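Local structure of L-2,4-diaminobutyric acid acetyltransferase (Geobacillus sp., 6SLL) at residues Y50-L53 with G54-N58. The protein catalyses acetyl transfer from acetyl coenzyme A to L-2,4-diaminobutyric acid, a step in the biosynthesis of the chemical chaperone ectoine. Sequence-based numbering, arbitrary orientation. Where two conformers were deposited one is given.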
# COMPACT_ATOMS: atom_id res chain seq x y z
N TYR B 50 -0.52 -0.80 7.74
CA TYR B 50 -1.93 -0.76 8.11
C TYR B 50 -2.33 0.57 8.69
O TYR B 50 -3.52 0.97 8.50
CB TYR B 50 -2.25 -1.97 9.04
CG TYR B 50 -1.99 -3.28 8.33
CD1 TYR B 50 -2.84 -3.72 7.33
CD2 TYR B 50 -0.88 -4.03 8.61
CE1 TYR B 50 -2.57 -4.86 6.61
CE2 TYR B 50 -0.59 -5.18 7.87
CZ TYR B 50 -1.45 -5.60 6.88
OH TYR B 50 -1.10 -6.69 6.14
N MET B 51 -1.46 1.31 9.29
CA MET B 51 -1.75 2.71 9.65
C MET B 51 -1.96 3.53 8.43
O MET B 51 -2.91 4.34 8.37
CB MET B 51 -0.56 3.28 10.47
CG MET B 51 -0.37 2.64 11.75
SD MET B 51 1.13 3.24 12.61
CE MET B 51 1.22 1.99 13.87
N LEU B 52 -1.14 3.36 7.37
CA LEU B 52 -1.35 4.08 6.12
C LEU B 52 -2.65 3.79 5.51
O LEU B 52 -3.33 4.70 4.97
CB LEU B 52 -0.32 3.80 5.07
CG LEU B 52 1.04 4.22 5.25
CD1 LEU B 52 1.86 3.92 3.97
CD2 LEU B 52 1.13 5.73 5.54
N LEU B 53 -3.05 2.52 5.49
CA LEU B 53 -4.34 2.20 4.92
C LEU B 53 -5.44 2.85 5.68
O LEU B 53 -6.37 3.39 5.08
CB LEU B 53 -4.48 0.66 4.89
CG LEU B 53 -3.63 -0.05 3.85
CD1 LEU B 53 -3.53 -1.53 4.14
CD2 LEU B 53 -4.18 0.14 2.44
N GLY B 54 -5.39 2.86 7.01
CA GLY B 54 -6.35 3.52 7.84
C GLY B 54 -6.36 5.01 7.70
O GLY B 54 -7.36 5.63 8.05
N ASP B 55 -5.25 5.60 7.27
CA ASP B 55 -5.17 7.03 7.11
C ASP B 55 -5.53 7.44 5.71
O ASP B 55 -6.57 8.04 5.46
CB ASP B 55 -3.76 7.46 7.47
CG ASP B 55 -3.53 8.92 7.48
OD1 ASP B 55 -4.35 9.66 6.89
OD2 ASP B 55 -2.52 9.27 8.21
N TYR B 56 -4.74 7.07 4.72
CA TYR B 56 -4.88 7.57 3.33
C TYR B 56 -5.91 6.81 2.52
O TYR B 56 -6.44 7.40 1.56
CB TYR B 56 -3.51 7.56 2.67
CG TYR B 56 -2.53 8.50 3.25
CD1 TYR B 56 -2.49 9.82 2.85
CD2 TYR B 56 -1.65 8.12 4.22
CE1 TYR B 56 -1.66 10.73 3.44
CE2 TYR B 56 -0.80 9.03 4.85
CZ TYR B 56 -0.82 10.34 4.44
OH TYR B 56 0.03 11.26 5.05
N PHE B 57 -6.17 5.56 2.82
CA PHE B 57 -6.98 4.68 2.00
C PHE B 57 -8.31 4.32 2.63
O PHE B 57 -9.04 3.46 2.16
CB PHE B 57 -6.24 3.44 1.53
CG PHE B 57 -5.08 3.74 0.67
CD1 PHE B 57 -5.26 3.92 -0.72
CD2 PHE B 57 -3.82 3.88 1.15
CE1 PHE B 57 -4.19 4.18 -1.54
CE2 PHE B 57 -2.74 4.18 0.33
CZ PHE B 57 -2.93 4.32 -1.02
N ASN B 58 -8.65 4.96 3.78
CA ASN B 58 -9.75 4.36 4.61
C ASN B 58 -11.09 4.50 3.95
O ASN B 58 -12.00 3.75 4.27
CB ASN B 58 -9.77 4.86 6.00
CG ASN B 58 -10.04 6.30 6.16
OD1 ASN B 58 -9.98 7.13 5.25
ND2 ASN B 58 -10.40 6.67 7.35
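Tyr56 and Leu52, one helical turn apart, meet through the ring of the first and a methyl of the second. At the root of the tyrosine, CB lies 3.7 Å from Leu52 O, the carbonyl that also accepts the Tyr56 backbone N-H at 2.8 Å (152° at the hydrogen). With CG anti to its own carbonyl carbon (chi1 -66°), the ring stands out roughly perpendicular to the run of the helix, and its CE2 comes to 3.9 Å from Leu52 CD2, an oblique approach. At the tip, Tyr56 OH hydrogen-bonds Glu123 of the second subunit. The Leu52 side chain is also about 6 Å from a bound diaminobutyric acid.

One residue on, Phe57 repeats the spacing: its CD2 is 4.0 Å from Leu53 CD2, while Leu52 O lies at the ring edge near its plane. In the backbone, Gly54 N to Tyr50 O is a regular bond (3.0 Å), but Asp55 N is divided between two weak ones, to Met51 O and Leu52 O, and Phe57 N reaches Leu53 O only weakly, at 134°.

The contact lies on helix 47-56 of this GNAT-family protein. Tyr50 packs on helix 29-39, and Leu53 and Phe57 on strand 69-78 of the same chain; Phe57 also meets Phe77 of the second subunit, whose Trp89 and Phe87 meet Leu52 and Tyr56 respectively.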